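Local coordinates for protein response regulator (Vibrio cholerae O1 biovar El Tor, PDB 7KPO) that forms the DNA-binding domain of the sensor histidine kinase ChiS, which probably controls chitin-utilisation genes by binding DNA directly, at residues A[32-37]-A[74-79]; A[39-44]-A[53-58]. All coordinates share one frame; numbering follows the deposited sequence.

Interaction 1: residues A[32-37]-A[74-79]; sequences FTFAEQ and LNSLDY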
loop_
_atom_site.group_PDB
_atom_site.type_symbol
_atom_site.label_atom_id
_atom_site.label_comp_id
_atom_site.label_asym_id
_atom_site.label_seq_id
_atom_site.Cartn_x
_atom_site.Cartn_y
_atom_site.Cartn_z
ATOM N N PHE A 32 -14.059 9.784 -13.830
ATOM C CA PHE A 32 -14.636 8.999 -14.944
ATOM C C PHE A 32 -13.671 7.883 -15.338
ATOM O O PHE A 32 -14.164 6.738 -15.530
ATOM C CB PHE A 32 -14.919 9.882 -16.158
ATOM C CG PHE A 32 -15.323 9.103 -17.380
ATOM C CD1 PHE A 32 -14.367 8.571 -18.231
ATOM C CD2 PHE A 32 -16.659 8.877 -17.663
ATOM C CE1 PHE A 32 -14.739 7.837 -19.346
ATOM C CE2 PHE A 32 -17.029 8.151 -18.785
ATOM C CZ PHE A 32 -16.069 7.634 -19.623
ATOM N N THR A 33 -12.377 8.225 -15.482
ATOM C CA THR A 33 -11.312 7.277 -15.908
ATOM C C THR A 33 -11.125 6.190 -14.846
ATOM O O THR A 33 -10.889 5.031 -15.227
ATOM C CB THR A 33 -10.015 8.017 -16.237
ATOM O OG1 THR A 33 -10.329 8.842 -17.357
ATOM C CG2 THR A 33 -8.872 7.085 -16.571
ATOM N N PHE A 34 -11.161 6.554 -13.569
ATOM C CA PHE A 34 -11.076 5.501 -12.533
ATOM C C PHE A 34 -12.183 4.461 -12.775
ATOM O O PHE A 34 -11.893 3.254 -12.770
ATOM C CB PHE A 34 -11.189 6.098 -11.130
ATOM C CG PHE A 34 -11.685 5.083 -10.139
ATOM C CD1 PHE A 34 -10.907 3.992 -9.789
ATOM C CD2 PHE A 34 -12.964 5.180 -9.624
ATOM C CE1 PHE A 34 -11.394 3.029 -8.924
ATOM C CE2 PHE A 34 -13.447 4.220 -8.752
ATOM C CZ PHE A 34 -12.660 3.149 -8.403
ATOM N N ALA A 35 -13.415 4.924 -12.988
ATOM C CA ALA A 35 -14.566 4.007 -13.179
ATOM C C ALA A 35 -14.397 3.184 -14.449
ATOM O O ALA A 35 -14.576 1.965 -14.410
ATOM C CB ALA A 35 -15.853 4.823 -13.263
ATOM N N GLU A 36 -14.077 3.870 -15.532
ATOM C CA GLU A 36 -13.975 3.216 -16.848
ATOM C C GLU A 36 -12.809 2.222 -16.878
ATOM O O GLU A 36 -13.014 1.078 -17.321
ATOM C CB GLU A 36 -13.812 4.307 -17.901
ATOM C CG GLU A 36 -13.721 3.755 -19.296
ATOM C CD GLU A 36 -14.939 2.957 -19.711
ATOM O OE1 GLU A 36 -16.066 3.374 -19.360
ATOM O OE2 GLU A 36 -14.757 1.913 -20.367
ATOM N N GLN A 37 -11.635 2.640 -16.408
ATOM C CA GLN A 37 -10.443 1.758 -16.486
ATOM C C GLN A 37 -10.584 0.579 -15.513
ATOM O O GLN A 37 -10.246 -0.552 -15.901
ATOM C CB GLN A 37 -9.183 2.579 -16.216
ATOM C CG GLN A 37 -7.919 1.925 -16.749
ATOM C CD GLN A 37 -7.880 1.861 -18.262
ATOM O OE1 GLN A 37 -8.575 2.601 -18.965
ATOM N NE2 GLN A 37 -7.040 0.979 -18.784
ATOM N N LEU A 74 -14.650 -1.333 -1.198
ATOM C CA LEU A 74 -13.309 -1.826 -0.777
ATOM C C LEU A 74 -12.453 -2.128 -2.015
ATOM O O LEU A 74 -11.257 -1.816 -1.989
ATOM C CB LEU A 74 -13.460 -3.054 0.124
ATOM C CG LEU A 74 -14.024 -2.773 1.514
ATOM C CD1 LEU A 74 -14.306 -4.068 2.252
ATOM C CD2 LEU A 74 -13.083 -1.900 2.326
ATOM N N ASN A 75 -13.054 -2.682 -3.071
ATOM C CA ASN A 75 -12.301 -2.967 -4.323
ATOM C C ASN A 75 -11.816 -1.649 -4.938
ATOM O O ASN A 75 -10.735 -1.637 -5.534
ATOM C CB ASN A 75 -13.140 -3.744 -5.336
ATOM C CG ASN A 75 -13.410 -5.169 -4.910
ATOM O OD1 ASN A 75 -12.712 -5.708 -4.057
ATOM N ND2 ASN A 75 -14.417 -5.777 -5.508
ATOM N N SER A 76 -12.608 -0.589 -4.801
ATOM C CA SER A 76 -12.245 0.753 -5.320
ATOM C C SER A 76 -11.027 1.293 -4.559
ATOM O O SER A 76 -10.082 1.793 -5.198
ATOM C CB SER A 76 -13.406 1.694 -5.208
ATOM O OG SER A 76 -14.494 1.256 -6.007
ATOM N N LEU A 77 -11.071 1.224 -3.223
ATOM C CA LEU A 77 -9.924 1.683 -2.403
ATOM C C LEU A 77 -8.681 0.867 -2.790
ATOM O O LEU A 77 -7.607 1.461 -2.973
ATOM C CB LEU A 77 -10.243 1.520 -0.911
ATOM C CG LEU A 77 -11.518 2.195 -0.399
ATOM C CD1 LEU A 77 -11.683 1.961 1.091
ATOM C CD2 LEU A 77 -11.528 3.683 -0.688
ATOM N N ASP A 78 -8.829 -0.451 -2.944
ATOM C CA ASP A 78 -7.680 -1.329 -3.303
ATOM C C ASP A 78 -7.142 -0.964 -4.693
ATOM O O ASP A 78 -5.916 -0.919 -4.864
ATOM C CB ASP A 78 -8.077 -2.805 -3.252
ATOM C CG ASP A 78 -8.335 -3.337 -1.852
ATOM O OD1 ASP A 78 -7.975 -2.647 -0.882
ATOM O OD2 ASP A 78 -8.913 -4.432 -1.747
ATOM N N TYR A 79 -8.031 -0.711 -5.651
ATOM C CA TYR A 79 -7.602 -0.376 -7.033
ATOM C C TYR A 79 -6.797 0.927 -7.026
ATOM O O TYR A 79 -5.716 1.015 -7.643
ATOM C CB TYR A 79 -8.813 -0.245 -7.954
ATOM C CG TYR A 79 -8.449 0.034 -9.387
ATOM C CD1 TYR A 79 -8.219 1.326 -9.827
ATOM C CD2 TYR A 79 -8.314 -0.999 -10.300
ATOM C CE1 TYR A 79 -7.874 1.588 -11.142
ATOM C CE2 TYR A 79 -7.970 -0.754 -11.618
ATOM C CZ TYR A 79 -7.752 0.545 -12.041
ATOM O OH TYR A 79 -7.416 0.802 -13.337
#
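The near-perpendicular packing of helix 31-38 on helix 70-83, in a largely helical DNA-binding domain, turns on F34, whose ring bridges S76 and Y79. With segment axes 11.6 Å apart and crossing at 105°, a few long side chains span the interval: a worked example of how aromatic groups couple helices whose backbones stay apart. F34 reaches over with the far end of its ring. CZ presents the ring edge to S76, standing 3.6 Å from its OG, while CE1 on the same rim meets Y79 CD1 at 3.7 Å. The two rings are neither stacked nor T-shaped; their planes lie 61° apart, with centroids separated by 5.8 Å, and the side chains run past one another in opposing directions. For Y79, a CG trans to the main-chain N (chi1 -177°) sends the ring across toward helix 31-38.

S76 is buried, yet its hydroxyl is well supplied: OG is hydrogen-bonded to T72 O one turn back and to W41 NE1, so F34 merely rests against an oxygen held by others. Elsewhere F34 packs on L20 of helix 2-27, and the Y79 ring meets that of H83. At the exposed margin the bent chain of Q37 crosses the phenol, touching it through a methylene: Q37 CG is 3.6 Å from Y79 OH.

Interaction 2: residues A[39-44]-A[53-58]; sequences GLWRVY and RTLDKY. With FMT (formic acid), chain H.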
loop_
_atom_site.group_PDB
_atom_site.type_symbol
_atom_site.label_atom_id
_atom_site.label_comp_id
_atom_site.label_asym_id
_atom_site.label_seq_id
_atom_site.Cartn_x
_atom_site.Cartn_y
_atom_site.Cartn_z
ATOM N N GLY A 39 -13.400 -0.666 -14.294
ATOM C CA GLY A 39 -14.627 -1.433 -14.567
ATOM C C GLY A 39 -15.469 -1.607 -13.309
ATOM O O GLY A 39 -16.453 -2.354 -13.356
ATOM N N LEU A 40 -15.139 -0.898 -12.230
ATOM C CA LEU A 40 -15.878 -1.114 -10.957
ATOM C C LEU A 40 -17.193 -0.333 -10.909
ATOM O O LEU A 40 -18.046 -0.707 -10.086
ATOM C CB LEU A 40 -14.972 -0.723 -9.787
ATOM C CG LEU A 40 -13.791 -1.660 -9.553
ATOM C CD1 LEU A 40 -12.826 -1.062 -8.552
ATOM C CD2 LEU A 40 -14.266 -3.028 -9.084
ATOM N N TRP A 41 -17.337 0.705 -11.733
ATOM C CA TRP A 41 -18.559 1.545 -11.715
ATOM C C TRP A 41 -18.983 1.822 -13.145
ATOM O O TRP A 41 -18.104 2.011 -14.002
ATOM C CB TRP A 41 -18.311 2.851 -10.956
ATOM C CG TRP A 41 -17.833 2.645 -9.556
ATOM C CD1 TRP A 41 -16.538 2.545 -9.143
ATOM C CD2 TRP A 41 -18.649 2.504 -8.378
ATOM N NE1 TRP A 41 -16.488 2.352 -7.790
ATOM C CE2 TRP A 41 -17.765 2.324 -7.295
ATOM C CE3 TRP A 41 -20.027 2.504 -8.138
ATOM C CZ2 TRP A 41 -18.219 2.162 -5.991
ATOM C CZ3 TRP A 41 -20.475 2.340 -6.844
ATOM C CH2 TRP A 41 -19.579 2.170 -5.788
ATOM N N ARG A 42 -20.289 1.870 -13.367
ATOM C CA ARG A 42 -20.850 2.079 -14.715
ATOM C C ARG A 42 -20.890 3.557 -15.094
ATOM O O ARG A 42 -20.938 4.451 -14.221
ATOM C CB ARG A 42 -22.231 1.437 -14.830
ATOM C CG ARG A 42 -22.195 -0.083 -14.808
ATOM C CD ARG A 42 -23.513 -0.672 -15.258
ATOM N NE ARG A 42 -23.793 -0.310 -16.643
ATOM C CZ ARG A 42 -24.922 -0.588 -17.289
ATOM N NH1 ARG A 42 -25.902 -1.230 -16.674
ATOM N NH2 ARG A 42 -25.070 -0.213 -18.549
ATOM N N VAL A 43 -20.844 3.763 -16.400
ATOM C CA VAL A 43 -20.941 5.095 -17.046
ATOM C C VAL A 43 -22.333 5.184 -17.668
ATOM O O VAL A 43 -22.778 4.193 -18.296
ATOM C CB VAL A 43 -19.825 5.267 -18.088
ATOM C CG1 VAL A 43 -20.086 6.437 -19.022
ATOM C CG2 VAL A 43 -18.463 5.379 -17.419
ATOM N N TYR A 44 -22.979 6.334 -17.498
ATOM C CA TYR A 44 -24.356 6.553 -18.002
ATOM C C TYR A 44 -24.418 7.869 -18.774
ATOM O O TYR A 44 -23.557 8.739 -18.536
ATOM C CB TYR A 44 -25.343 6.607 -16.829
ATOM C CG TYR A 44 -25.488 5.325 -16.047
ATOM C CD1 TYR A 44 -26.437 4.378 -16.401
ATOM C CD2 TYR A 44 -24.690 5.059 -14.947
ATOM C CE1 TYR A 44 -26.584 3.199 -15.689
ATOM C CE2 TYR A 44 -24.824 3.884 -14.224
ATOM C CZ TYR A 44 -25.776 2.950 -14.594
ATOM O OH TYR A 44 -25.912 1.790 -13.887
ATOM N N ARG A 53 -22.888 7.925 -12.611
ATOM C CA ARG A 53 -24.128 8.205 -11.835
ATOM C C ARG A 53 -24.160 7.480 -10.482
ATOM O O ARG A 53 -24.467 8.159 -9.482
ATOM C CB ARG A 53 -25.357 7.850 -12.677
ATOM C CG ARG A 53 -26.672 8.350 -12.096
ATOM C CD ARG A 53 -27.834 7.979 -12.995
ATOM N NE ARG A 53 -27.980 6.536 -13.108
ATOM C CZ ARG A 53 -28.771 5.923 -13.977
ATOM N NH1 ARG A 53 -28.836 4.604 -13.994
ATOM N NH2 ARG A 53 -29.485 6.630 -14.836
ATOM N N THR A 54 -23.903 6.177 -10.453
ATOM C CA THR A 54 -24.000 5.466 -9.150
ATOM C C THR A 54 -22.813 5.816 -8.247
ATOM O O THR A 54 -23.033 6.080 -7.053
ATOM C CB THR A 54 -24.159 3.962 -9.370
ATOM O OG1 THR A 54 -25.250 3.783 -10.271
ATOM C CG2 THR A 54 -24.413 3.222 -8.076
ATOM N N LEU A 55 -21.597 5.803 -8.788
ATOM C CA LEU A 55 -20.408 6.172 -7.980
ATOM C C LEU A 55 -20.634 7.540 -7.320
ATOM O O LEU A 55 -20.301 7.709 -6.142
ATOM C CB LEU A 55 -19.191 6.220 -8.908
ATOM C CG LEU A 55 -17.903 6.771 -8.298
ATOM C CD1 LEU A 55 -17.471 5.961 -7.082
ATOM C CD2 LEU A 55 -16.798 6.808 -9.346
ATOM N N ASP A 56 -21.205 8.486 -8.060
ATOM C CA ASP A 56 -21.392 9.862 -7.531
ATOM C C ASP A 56 -22.246 9.843 -6.262
ATOM O O ASP A 56 -22.040 10.710 -5.408
ATOM C CB ASP A 56 -22.007 10.771 -8.592
ATOM C CG ASP A 56 -21.093 11.048 -9.772
ATOM O OD1 ASP A 56 -19.914 10.647 -9.717
ATOM O OD2 ASP A 56 -21.565 11.681 -10.729
ATOM N N LYS A 57 -23.161 8.887 -6.140
ATOM C CA LYS A 57 -24.052 8.820 -4.949
ATOM C C LYS A 57 -23.242 8.509 -3.686
ATOM O O LYS A 57 -23.702 8.857 -2.591
ATOM C CB LYS A 57 -25.129 7.750 -5.143
ATOM C CG LYS A 57 -26.110 8.033 -6.271
ATOM C CD LYS A 57 -27.159 6.964 -6.457
ATOM C CE LYS A 57 -28.104 7.287 -7.594
ATOM N NZ LYS A 57 -29.147 6.247 -7.755
ATOM N N TYR A 58 -22.067 7.903 -3.834
ATOM C CA TYR A 58 -21.235 7.484 -2.678
ATOM C C TYR A 58 -20.365 8.630 -2.162
ATOM O O TYR A 58 -19.655 8.419 -1.172
ATOM C CB TYR A 58 -20.359 6.296 -3.085
ATOM C CG TYR A 58 -21.108 4.994 -3.191
ATOM C CD1 TYR A 58 -21.998 4.746 -4.221
ATOM C CD2 TYR A 58 -20.913 3.994 -2.255
ATOM C CE1 TYR A 58 -22.682 3.543 -4.313
ATOM C CE2 TYR A 58 -21.594 2.790 -2.326
ATOM C CZ TYR A 58 -22.488 2.563 -3.353
ATOM O OH TYR A 58 -23.147 1.368 -3.428
HETATM C C FMT H . -23.221 0.976 -11.098
HETATM O O1 FMT H . -22.196 1.634 -11.075
HETATM O O2 FMT H . -24.392 1.386 -11.554
HETATM O O HOH W 1 -21.676 4.560 -11.582
#
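W41 receives L55 on one face of its indole and turns its benzo edge to the face of Y58, while Y44 carries the guanidinium of R53 over one face and a formic acid oxygen at its edge. These flat groups tie the loop that leads into the β-hairpin 44-46/49-51 to the short, weakly bonded helix 53-57 that follows it, and they illustrate how aromatic faces can close a small loop without any direct hydrogen bond between the two segments. The CH-π contact is nearly centred: L55 CD1 lies 3.7 Å from the centroid of the five-membered ring of W41. In the T-shaped pair W41 CH2 stands over the middle of the Y58 ring with the planes at 64°, and the phenol is fixed at its other end, where Y58 OH bonds to R69 N. On Y44 the R53 guanidinium lies almost flat, R53 CZ being 3.9 Å from the ring centroid in a cation-π stack, with NH1 coming over the rim of the ring near CE1; R53 was modelled in two conformers, so this holds for one of them.

Between the segments sits formic acid, probably from the crystallisation liquor. Its O2 accepts from Y44 OH at 2.8 Å and from T54 OG1 at 2.9 Å, the threonine oxygen being set beside its own main-chain N (chi1 -52°). O1 takes a nearly straight bond from R42 N (3.0 Å, 177°). Water 1 completes the bridge: it donates to that same O1 and to R42 O at 2.7 Å, and accepts from L55 N at 3.1 Å.

How the interactions relate
The two contacts adjoin, their centres about 10 Å apart, and both draw on the chain around helix 31-38: interaction 1 uses the helix itself, interaction 2 the loop leaving it. Both are only partly buried, each with an inner and an outer end. In interaction 1 the inner end is F34 with S76, in interaction 2 it is W41 with L55 and Y58; these inner ends meet, F34 CE2 lying 3.5 Å from W41 CD1. Toward the surface the chemistry diverges. The 32-37/74-79 pair ends with the aliphatic part of Q37 against the phenol oxygen of Y79, without an inter-segment hydrogen bond, whereas 39-44/53-58 buries nearly twice the area and turns to cation-π, water and formic acid links.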